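Local coordinates for protein probable porin (PDB 4FSP) that forms an outer-membrane beta-barrel that probably works as a porin, letting small solutes pass through a channel narrowed by inward-folded loops, at residues 53-58 / 72-77; 105-110 / 144-149; 131-136 / 294-299. All blocks are in the same frame, centred on the assembly; numbering follows the deposited sequence.

Contact 1: 53-58 / 72-77; sequences GFLFDY and DLLGKL. With C8E ((hydroxyethyloxy)tri(ethyloxy)octane), chain H; C8E ((hydroxyethyloxy)tri(ethyloxy)octane), chain B.
Y58 and L73 form one of three antiparallel hydrogen-bonded pairs, with F54-L77 and F56-G75, that zip strands 47-59 and 67-80 into a hairpin of the barrel wall. Each pair closes with two backbone N-H to O bonds. The shortest runs from F56 N to G75 O, at 2.6 Å, and bends more than the others, with 156° at the hydrogen. The side chain of Y58 can be followed outward. Its CB lies 4.0 Å from L73 CB. CG lies anti to the backbone N (chi1 167°), beside the carbonyl carbon; CD2 of the ring is 3.9 Å from L73 CB, the two side chains crossing obliquely. Over one ring face lies the detergent C8E (chain B), whose C1 sits 4.1 Å above the centre. Further along, CE1 meets its C3 at 3.7 Å, and at the tip OH is hydrogen-bonded to S23. At the other end F54 and L77 run alongside each other in the same direction, and L77 O meets the F54 ring at its edge, in plane. Between these pairs G75 carries no side chain, and C10 of the second detergent (chain H) comes within 3.9 Å of G75 CA. The opposite face of the sheet bears L55, D57, L74 and K76. Here L74 CD2 touches both L55 CD2, at 4.0 Å, and the carboxylate carbon of D57, whose OD1 is held in a salt bridge by R59. The detergents on the face of F54, F56, Y58, L73 and L77 are consistent with its lying toward the membrane, and D57 and K76 on the other face with a wall lining a watery channel.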
loop_
_atom_site.group_PDB
_atom_site.type_symbol
_atom_site.label_atom_id
_atom_site.label_comp_id
_atom_site.label_asym_id
_atom_site.label_seq_id
_atom_site.Cartn_x
_atom_site.Cartn_y
_atom_site.Cartn_z
ATOM N N GLY A 53 -3.644 -13.466 -14.554
ATOM C CA GLY A 53 -2.257 -13.100 -14.399
ATOM C C GLY A 53 -1.411 -14.269 -13.953
ATOM O O GLY A 53 -1.846 -15.133 -13.183
ATOM N N PHE A 54 -0.183 -14.276 -14.436
ATOM C CA PHE A 54 0.803 -15.242 -14.016
ATOM C C PHE A 54 1.989 -14.457 -13.521
ATOM O O PHE A 54 2.431 -13.507 -14.175
ATOM C CB PHE A 54 1.234 -16.074 -15.209
ATOM C CG PHE A 54 0.112 -16.810 -15.871
ATOM C CD1 PHE A 54 -0.713 -16.172 -16.787
ATOM C CD2 PHE A 54 -0.101 -18.149 -15.599
ATOM C CE1 PHE A 54 -1.748 -16.859 -17.415
ATOM C CE2 PHE A 54 -1.137 -18.845 -16.219
ATOM C CZ PHE A 54 -1.963 -18.197 -17.126
ATOM N N LEU A 55 2.523 -14.859 -12.377
ATOM C CA LEU A 55 3.602 -14.112 -11.762
ATOM C C LEU A 55 4.717 -15.033 -11.318
ATOM O O LEU A 55 4.559 -15.800 -10.367
ATOM C CB LEU A 55 3.078 -13.318 -10.560
ATOM C CG LEU A 55 4.122 -12.391 -9.929
ATOM C CD1 LEU A 55 3.494 -11.055 -9.583
ATOM C CD2 LEU A 55 4.736 -13.014 -8.689
ATOM N N PHE A 56 5.850 -14.936 -11.999
ATOM C CA PHE A 56 7.052 -15.668 -11.618
ATOM C C PHE A 56 7.905 -14.800 -10.692
ATOM O O PHE A 56 8.415 -13.747 -11.095
ATOM C CB PHE A 56 7.831 -16.038 -12.879
ATOM C CG PHE A 56 9.153 -16.711 -12.621
ATOM C CD1 PHE A 56 9.206 -18.045 -12.246
ATOM C CD2 PHE A 56 10.346 -16.020 -12.806
ATOM C CE1 PHE A 56 10.433 -18.674 -12.029
ATOM C CE2 PHE A 56 11.575 -16.644 -12.600
ATOM C CZ PHE A 56 11.616 -17.972 -12.207
ATOM N N ASP A 57 8.059 -15.237 -9.447
ATOM C CA ASP A 57 8.788 -14.449 -8.457
ATOM C C ASP A 57 10.019 -15.214 -8.006
ATOM O O ASP A 57 9.916 -16.178 -7.253
ATOM C CB ASP A 57 7.892 -14.128 -7.259
ATOM C CG ASP A 57 8.545 -13.174 -6.262
ATOM O OD1 ASP A 57 9.781 -13.022 -6.285
ATOM O OD2 ASP A 57 7.819 -12.583 -5.433
ATOM N N TYR A 58 11.182 -14.755 -8.460
ATOM C CA TYR A 58 12.457 -15.395 -8.160
ATOM C C TYR A 58 13.320 -14.537 -7.237
ATOM O O TYR A 58 13.467 -13.334 -7.456
ATOM C CB TYR A 58 13.223 -15.644 -9.459
ATOM C CG TYR A 58 14.668 -16.009 -9.243
ATOM C CD1 TYR A 58 15.027 -17.301 -8.881
ATOM C CD2 TYR A 58 15.678 -15.070 -9.410
ATOM C CE1 TYR A 58 16.363 -17.655 -8.686
ATOM C CE2 TYR A 58 17.021 -15.410 -9.202
ATOM C CZ TYR A 58 17.354 -16.704 -8.848
ATOM O OH TYR A 58 18.681 -17.054 -8.656
ATOM N N ASP A 72 16.967 -10.447 -7.785
ATOM C CA ASP A 72 15.548 -10.809 -7.801
ATOM C C ASP A 72 15.005 -10.602 -9.203
ATOM O O ASP A 72 15.460 -9.706 -9.947
ATOM C CB ASP A 72 14.708 -9.968 -6.817
ATOM C CG ASP A 72 15.159 -10.120 -5.383
ATOM O OD1 ASP A 72 15.867 -11.111 -5.093
ATOM O OD2 ASP A 72 14.804 -9.257 -4.536
ATOM N N LEU A 73 14.021 -11.423 -9.556
ATOM C CA LEU A 73 13.387 -11.339 -10.861
ATOM C C LEU A 73 11.881 -11.446 -10.712
ATOM O O LEU A 73 11.375 -12.337 -10.020
ATOM C CB LEU A 73 13.877 -12.471 -11.767
ATOM C CG LEU A 73 15.258 -12.282 -12.383
ATOM C CD1 LEU A 73 15.680 -13.536 -13.132
ATOM C CD2 LEU A 73 15.185 -11.105 -13.322
ATOM N N LEU A 74 11.166 -10.536 -11.367
ATOM C CA LEU A 74 9.716 -10.606 -11.431
ATOM C C LEU A 74 9.263 -10.793 -12.877
ATOM O O LEU A 74 9.423 -9.899 -13.712
ATOM C CB LEU A 74 9.087 -9.341 -10.850
ATOM C CG LEU A 74 8.726 -9.313 -9.359
ATOM C CD1 LEU A 74 8.047 -7.989 -8.989
ATOM C CD2 LEU A 74 7.837 -10.491 -8.982
ATOM N N GLY A 75 8.710 -11.963 -13.172
ATOM C CA GLY A 75 8.152 -12.220 -14.486
ATOM C C GLY A 75 6.640 -12.152 -14.404
ATOM O O GLY A 75 6.015 -12.879 -13.618
ATOM N N LYS A 76 6.047 -11.268 -15.199
ATOM C CA LYS A 76 4.600 -11.102 -15.183
ATOM C C LYS A 76 3.995 -11.332 -16.564
ATOM O O LYS A 76 4.481 -10.802 -17.568
ATOM C CB LYS A 76 4.229 -9.709 -14.667
ATOM C CG LYS A 76 4.835 -9.400 -13.305
ATOM C CD LYS A 76 5.183 -7.928 -13.148
ATOM C CE LYS A 76 3.942 -7.074 -13.054
ATOM N NZ LYS A 76 4.312 -5.683 -12.677
ATOM N N LEU A 77 2.940 -12.134 -16.606
ATOM C CA LEU A 77 2.138 -12.264 -17.814
ATOM C C LEU A 77 0.669 -11.960 -17.501
ATOM O O LEU A 77 0.100 -12.495 -16.544
ATOM C CB LEU A 77 2.291 -13.659 -18.425
ATOM C CG LEU A 77 1.551 -13.882 -19.748
ATOM C CD1 LEU A 77 2.122 -12.983 -20.835
ATOM C CD2 LEU A 77 1.619 -15.345 -20.172
HETATM C C2 C8E H . 9.354 -7.412 -24.187
HETATM C C3 C8E H . 8.590 -8.190 -23.127
HETATM C C4 C8E H . 9.556 -8.827 -22.142
HETATM C C5 C8E H . 9.273 -10.314 -21.975
HETATM C C6 C8E H . 8.539 -10.575 -20.665
HETATM C C7 C8E H . 8.436 -12.068 -20.360
HETATM C C8 C8E H . 8.110 -12.315 -18.890
HETATM O O9 C8E H . 7.006 -13.189 -18.768
HETATM C C10 C8E H . 7.189 -14.159 -17.763
HETATM C C11 C8E H . 5.828 -14.682 -17.314
HETATM O O12 C8E H . 6.058 -15.878 -16.607
HETATM C C13 C8E H . 4.933 -16.416 -15.954
HETATM C C14 C8E H . 5.184 -17.916 -15.829
HETATM C C1 C8E B . 16.175 -17.799 -12.949
HETATM C C2 C8E B . 17.402 -18.591 -12.511
HETATM C C3 C8E B . 17.021 -19.765 -11.615
HETATM C C4 C8E B . 18.174 -20.174 -10.704
HETATM C C5 C8E B . 18.324 -21.688 -10.598
HETATM C C6 C8E B . 18.897 -22.122 -9.245
HETATM C C7 C8E B . 18.746 -23.628 -9.034
HETATM C C8 C8E B . 19.520 -24.144 -7.826
HETATM O O9 C8E B . 18.739 -24.096 -6.649
HETATM C C10 C8E B . 18.367 -25.374 -6.184
HETATM C C11 C8E B . 18.611 -25.474 -4.682
HETATM O O12 C8E B . 17.438 -25.111 -3.999
HETATM C C13 C8E B . 16.611 -26.238 -3.815
#

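Contact 2: 105-110 / 144-149; sequences YARLDA and VFQGAL. With C8E ((hydroxyethyloxy)tri(ethyloxy)octane), chain H.
A water between R107 on one side and V144 and Q146 on the other is gripped three ways. It donates to V144 O at 2.5 Å, accepts from Q146 NE2 at 3.1 Å, and takes a weak bond from R107 NH2 at 2.8 Å. The same Q146 NE2 reaches D109 OD1 at 3.2 Å, a weak bond, bent to 121° at the hydrogen; the amide and carboxylate planes are turned 29° from each other. The bend in the glutamine chain at chi2 (-62°) turns CD out of an extended course and lets the amide serve both water and acid. R107 and Q146 meet tip to tip. The nitrogens that face each other, R107 NH2 and Q146 NE2, are both donors, and the water accepts from each. In the OprD-type barrel this is where strand 105-116 of the wall turns R107 and D109 inward onto segment 144-149, the end of a loop folded into the barrel, which turns a corner at G147 before strand 148-152. V144 reaches D109 tip to tip, its CG1 3.8 Å from D109 CG. R107 NH1 and D109 OD2 are modelled too close together, which leaves the exact geometry of that ion pair doubtful. On the other side of the strand, detergent C8E (chain H) runs past the backbone, its C8 3.5 Å from R107 O.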
loop_
_atom_site.group_PDB
_atom_site.type_symbol
_atom_site.label_atom_id
_atom_site.label_comp_id
_atom_site.label_asym_id
_atom_site.label_seq_id
_atom_site.Cartn_x
_atom_site.Cartn_y
_atom_site.Cartn_z
ATOM N N TYR A 105 -0.200 -8.936 -21.838
ATOM C CA TYR A 105 0.705 -8.096 -21.059
ATOM C C TYR A 105 1.890 -8.928 -20.567
ATOM O O TYR A 105 1.710 -9.974 -19.936
ATOM C CB TYR A 105 -0.055 -7.498 -19.874
ATOM C CG TYR A 105 0.780 -6.689 -18.910
ATOM C CD1 TYR A 105 1.096 -7.185 -17.652
ATOM C CD2 TYR A 105 1.234 -5.422 -19.248
ATOM C CE1 TYR A 105 1.848 -6.448 -16.761
ATOM C CE2 TYR A 105 1.989 -4.676 -18.362
ATOM C CZ TYR A 105 2.295 -5.193 -17.121
ATOM O OH TYR A 105 3.051 -4.454 -16.235
ATOM N N ALA A 106 3.104 -8.476 -20.860
ATOM C CA ALA A 106 4.286 -9.264 -20.514
ATOM C C ALA A 106 5.424 -8.391 -20.022
ATOM O O ALA A 106 5.809 -7.414 -20.670
ATOM C CB ALA A 106 4.733 -10.107 -21.695
ATOM N N ARG A 107 5.981 -8.752 -18.879
ATOM C CA ARG A 107 7.022 -7.920 -18.318
ATOM C C ARG A 107 8.033 -8.665 -17.450
ATOM O O ARG A 107 7.686 -9.594 -16.712
ATOM C CB ARG A 107 6.374 -6.787 -17.526
ATOM C CG ARG A 107 7.157 -5.510 -17.598
ATOM C CD ARG A 107 6.291 -4.309 -17.310
ATOM N NE ARG A 107 7.139 -3.174 -16.985
ATOM C CZ ARG A 107 7.645 -2.971 -15.776
ATOM N NH1 ARG A 107 7.356 -3.817 -14.796
ATOM N NH2 ARG A 107 8.419 -1.920 -15.541
ATOM N N LEU A 108 9.284 -8.227 -17.522
ATOM C CA LEU A 108 10.340 -8.813 -16.715
ATOM C C LEU A 108 11.041 -7.713 -15.931
ATOM O O LEU A 108 11.606 -6.796 -16.521
ATOM C CB LEU A 108 11.347 -9.524 -17.620
ATOM C CG LEU A 108 11.787 -10.927 -17.198
ATOM C CD1 LEU A 108 12.992 -11.382 -18.021
ATOM C CD2 LEU A 108 12.097 -10.964 -15.712
ATOM N N ASP A 109 11.004 -7.789 -14.605
ATOM C CA ASP A 109 11.714 -6.791 -13.793
ATOM C C ASP A 109 12.833 -7.392 -12.959
ATOM O O ASP A 109 12.605 -8.301 -12.157
ATOM C CB ASP A 109 10.756 -6.034 -12.886
ATOM C CG ASP A 109 9.882 -5.073 -13.651
ATOM O OD1 ASP A 109 10.426 -4.095 -14.194
ATOM O OD2 ASP A 109 8.652 -5.286 -13.705
ATOM N N ALA A 110 14.037 -6.864 -13.154
ATOM C CA ALA A 110 15.221 -7.344 -12.464
ATOM C C ALA A 110 15.596 -6.390 -11.346
ATOM O O ALA A 110 15.410 -5.178 -11.457
ATOM C CB ALA A 110 16.388 -7.482 -13.436
ATOM N N VAL A 144 5.621 -1.554 -10.647
ATOM C CA VAL A 144 7.044 -1.632 -10.328
ATOM C C VAL A 144 7.733 -0.321 -10.655
ATOM O O VAL A 144 7.583 0.199 -11.760
ATOM C CB VAL A 144 7.742 -2.772 -11.074
ATOM C CG1 VAL A 144 9.213 -2.839 -10.665
ATOM C CG2 VAL A 144 7.056 -4.081 -10.751
ATOM N N PHE A 145 8.469 0.217 -9.681
ATOM C CA PHE A 145 9.202 1.470 -9.848
ATOM C C PHE A 145 10.671 1.155 -10.111
ATOM O O PHE A 145 11.202 0.172 -9.596
ATOM C CB PHE A 145 9.073 2.345 -8.582
ATOM C CG PHE A 145 7.664 2.863 -8.328
ATOM C CD1 PHE A 145 6.682 2.033 -7.794
ATOM C CD2 PHE A 145 7.328 4.178 -8.619
ATOM C CE1 PHE A 145 5.387 2.502 -7.570
ATOM C CE2 PHE A 145 6.033 4.662 -8.392
ATOM C CZ PHE A 145 5.061 3.819 -7.877
ATOM N N GLN A 146 11.336 1.981 -10.905
ATOM C CA GLN A 146 12.772 1.804 -11.110
ATOM C C GLN A 146 13.513 2.805 -10.247
ATOM O O GLN A 146 13.096 3.957 -10.124
ATOM C CB GLN A 146 13.176 2.004 -12.577
ATOM C CG GLN A 146 12.520 1.031 -13.576
ATOM C CD GLN A 146 12.884 -0.427 -13.331
ATOM O OE1 GLN A 146 14.018 -0.741 -12.961
ATOM N NE2 GLN A 146 11.922 -1.325 -13.548
ATOM N N GLY A 147 14.605 2.356 -9.643
ATOM C CA GLY A 147 15.490 3.246 -8.925
ATOM C C GLY A 147 16.428 2.475 -8.018
ATOM O O GLY A 147 16.844 1.358 -8.339
ATOM N N ALA A 148 16.776 3.085 -6.892
ATOM C CA ALA A 148 17.696 2.487 -5.939
ATOM C C ALA A 148 17.169 2.773 -4.556
ATOM O O ALA A 148 16.731 3.887 -4.269
ATOM C CB ALA A 148 19.082 3.081 -6.089
ATOM N N LEU A 149 17.204 1.769 -3.694
ATOM C CA LEU A 149 16.706 1.942 -2.333
ATOM C C LEU A 149 17.673 1.316 -1.343
ATOM O O LEU A 149 18.019 0.134 -1.462
ATOM C CB LEU A 149 15.328 1.299 -2.200
ATOM C CG LEU A 149 14.704 1.321 -0.811
ATOM C CD1 LEU A 149 14.494 2.756 -0.333
ATOM C CD2 LEU A 149 13.394 0.534 -0.804
HETATM C C2 C8E H . 9.354 -7.412 -24.187
HETATM C C3 C8E H . 8.590 -8.190 -23.127
HETATM C C4 C8E H . 9.556 -8.827 -22.142
HETATM C C5 C8E H . 9.273 -10.314 -21.975
HETATM C C6 C8E H . 8.539 -10.575 -20.665
HETATM C C7 C8E H . 8.436 -12.068 -20.360
HETATM C C8 C8E H . 8.110 -12.315 -18.890
HETATM O O9 C8E H . 7.006 -13.189 -18.768
HETATM C C10 C8E H . 7.189 -14.159 -17.763
HETATM C C11 C8E H . 5.828 -14.682 -17.314
HETATM O O12 C8E H . 6.058 -15.878 -16.607
HETATM C C13 C8E H . 4.933 -16.416 -15.954
HETATM C C14 C8E H . 5.184 -17.916 -15.829
HETATM O O HOH W 1 9.206 0.114 -13.708
#

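Contact 3: 131-136 / 294-299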
loop_
_atom_site.group_PDB
_atom_site.type_symbol
_atom_site.label_atom_id
_atom_site.label_comp_id
_atom_site.label_asym_id
_atom_site.label_seq_id
_atom_site.Cartn_x
_atom_site.Cartn_y
_atom_site.Cartn_z
ATOM N N PRO A 131 5.367 5.138 3.933
ATOM C CA PRO A 131 4.258 6.072 4.168
ATOM C C PRO A 131 4.057 7.046 3.012
ATOM O O PRO A 131 2.970 7.606 2.844
ATOM C CB PRO A 131 4.710 6.839 5.433
ATOM C CG PRO A 131 5.577 5.854 6.172
ATOM C CD PRO A 131 6.319 5.109 5.063
ATOM N N THR A 132 5.101 7.241 2.215
ATOM C CA THR A 132 5.055 8.184 1.102
ATOM C C THR A 132 4.846 7.484 -0.225
ATOM O O THR A 132 4.693 8.141 -1.259
ATOM C CB THR A 132 6.378 8.951 0.981
ATOM O OG1 THR A 132 7.447 8.008 0.841
ATOM C CG2 THR A 132 6.622 9.796 2.228
ATOM N N ILE A 133 4.892 6.154 -0.202
ATOM C CA ILE A 133 4.669 5.374 -1.410
ATOM C C ILE A 133 4.350 3.917 -1.074
ATOM O O ILE A 133 5.219 3.175 -0.610
ATOM C CB ILE A 133 5.848 5.509 -2.396
ATOM C CG1 ILE A 133 5.783 4.407 -3.462
ATOM C CG2 ILE A 133 7.184 5.514 -1.641
ATOM C CD1 ILE A 133 6.801 4.580 -4.573
ATOM N N GLN A 134 3.080 3.553 -1.272
ATOM C CA GLN A 134 2.520 2.231 -0.961
ATOM C C GLN A 134 1.928 1.611 -2.232
ATOM O O GLN A 134 1.221 2.292 -2.967
ATOM C CB GLN A 134 1.371 2.376 0.052
ATOM C CG GLN A 134 1.796 2.742 1.448
ATOM C CD GLN A 134 1.920 1.533 2.333
ATOM O OE1 GLN A 134 2.998 1.230 2.871
ATOM N NE2 GLN A 134 0.810 0.825 2.501
ATOM N N PRO A 135 2.166 0.307 -2.465
ATOM C CA PRO A 135 1.643 -0.339 -3.679
ATOM C C PRO A 135 0.121 -0.307 -3.746
ATOM O O PRO A 135 -0.549 -0.219 -2.708
ATOM C CB PRO A 135 2.109 -1.791 -3.540
ATOM C CG PRO A 135 2.339 -1.984 -2.068
ATOM C CD PRO A 135 2.781 -0.658 -1.534
ATOM N N ASN A 136 -0.420 -0.351 -4.959
ATOM C CA ASN A 136 -1.849 -0.605 -5.133
ATOM C C ASN A 136 -2.044 -2.121 -5.206
ATOM O O ASN A 136 -1.500 -2.774 -6.093
ATOM C CB ASN A 136 -2.382 0.086 -6.395
ATOM C CG ASN A 136 -3.911 0.040 -6.492
ATOM O OD1 ASN A 136 -4.556 -0.861 -5.949
ATOM N ND2 ASN A 136 -4.492 1.012 -7.192
ATOM N N PRO A 294 -1.779 14.590 -1.365
ATOM C CA PRO A 294 -1.110 14.139 -2.586
ATOM C C PRO A 294 -0.396 12.815 -2.390
ATOM O O PRO A 294 0.095 12.492 -1.288
ATOM C CB PRO A 294 -0.068 15.231 -2.830
ATOM C CG PRO A 294 0.322 15.664 -1.447
ATOM C CD PRO A 294 -0.929 15.493 -0.569
ATOM N N TYR A 295 -0.347 12.058 -3.480
ATOM C CA TYR A 295 0.383 10.794 -3.569
ATOM C C TYR A 295 0.561 10.419 -5.037
ATOM O O TYR A 295 -0.061 11.026 -5.906
ATOM C CB TYR A 295 -0.316 9.688 -2.775
ATOM C CG TYR A 295 -1.794 9.412 -3.084
ATOM C CD1 TYR A 295 -2.803 10.294 -2.687
ATOM C CD2 TYR A 295 -2.178 8.221 -3.690
ATOM C CE1 TYR A 295 -4.139 10.009 -2.929
ATOM C CE2 TYR A 295 -3.507 7.933 -3.934
ATOM C CZ TYR A 295 -4.482 8.822 -3.545
ATOM O OH TYR A 295 -5.802 8.525 -3.791
ATOM N N LEU A 296 1.421 9.447 -5.323
ATOM C CA LEU A 296 1.786 9.174 -6.719
ATOM C C LEU A 296 0.749 8.307 -7.432
ATOM O O LEU A 296 0.111 7.444 -6.812
ATOM C CB LEU A 296 3.151 8.485 -6.800
ATOM C CG LEU A 296 4.314 9.218 -6.129
ATOM C CD1 LEU A 296 5.563 8.339 -6.069
ATOM C CD2 LEU A 296 4.590 10.520 -6.854
ATOM N N GLU A 297 0.582 8.542 -8.732
ATOM C CA GLU A 297 -0.124 7.595 -9.591
ATOM C C GLU A 297 0.458 6.191 -9.412
ATOM O O GLU A 297 1.684 6.018 -9.298
ATOM C CB GLU A 297 0.021 7.991 -11.064
ATOM C CG GLU A 297 -0.657 9.293 -11.441
ATOM C CD GLU A 297 -0.695 9.502 -12.945
ATOM O OE1 GLU A 297 -0.169 8.638 -13.683
ATOM O OE2 GLU A 297 -1.251 10.528 -13.398
ATOM N N GLY A 298 -0.417 5.189 -9.393
ATOM C CA GLY A 298 0.014 3.808 -9.240
ATOM C C GLY A 298 0.120 3.330 -7.801
ATOM O O GLY A 298 0.426 2.157 -7.561
ATOM N N THR A 299 -0.132 4.226 -6.847
ATOM C CA THR A 299 0.007 3.899 -5.426
ATOM C C THR A 299 -1.323 4.052 -4.701
ATOM O O THR A 299 -2.193 4.770 -5.171
ATOM C CB THR A 299 1.058 4.824 -4.728
ATOM O OG1 THR A 299 0.500 6.131 -4.514
ATOM C CG2 THR A 299 2.343 4.930 -5.564
HETATM O O HOH W 2 2.524 7.788 -3.298
HETATM O O HOH W 3 1.476 6.258 -1.512
HETATM O O HOH W 4 1.249 -0.267 -7.140
#
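This is a water-mediated contact between two loops inside the barrel: I133, Q134 and N136 of segment 131-136 meet L296, G298 and T299 of segment 294-299. The loops are consistent with the third and seventh extracellular loops, which in OprD-family porins fold inward to constrict the channel. No direct hydrogen bond crosses between the two segments. Instead T299 OG1 is the shared polar atom. It donates to L296 O at 2.7 Å, on a lone pair of that carbonyl, and accepts from two waters, one at 2.9 Å that also binds T132 O and L296 N, the other at 3.2 Å that also takes the N-H of Q134. A chi1 of 75° puts OG1 between the backbone N and the carbonyl carbon, facing back into the type II turn L296-T299, where L296 O accepts from T299 N as well. A third water spans N136 N, at 2.7 Å, and G298 O, at 2.6 Å. Direct contact is small, partly carbon against carbonyl oxygen and partly apolar. T299 CB presses on Q134 O at 3.1 Å, T299 CG2 meets I133 CG1 at 4.1 Å with the side chains crossing at about a right angle, and I133 CD1 touches L296 CD1. A backbone bond forms just past the segment, between Q134 and D300, where 134-135 and 299-300 make a short, weakly bonded antiparallel pair. From strand 145-146, F145 packs on both I133 and T299, while L296 leans on Y223 and L219 and P131 on F227 and H215, so the loop pair reaches the barrel wall at strands 210-219 and 223-235.

Contact 1 belongs to the barrel wall, contact 2 joins that wall to an inward loop, and contact 3 lies inside the barrel, nearest the middle of the chain (centres about 7 Å apart). None is a fully buried core; contacts 1 and 2 both touch detergent C8E (chain H). These two meet where strand 67-80 of the first pairs with strand 105-116 of the second, through probable backbone bonds such as K76 N to R107 O. Contacts 2 and 3 share the loop holding 131-136 and 145-146, where F145 packs on T299. Chemistry follows place: regular backbone pairing in the wall, charged groups and one water at its inner surface, waters bridging irregular loops within.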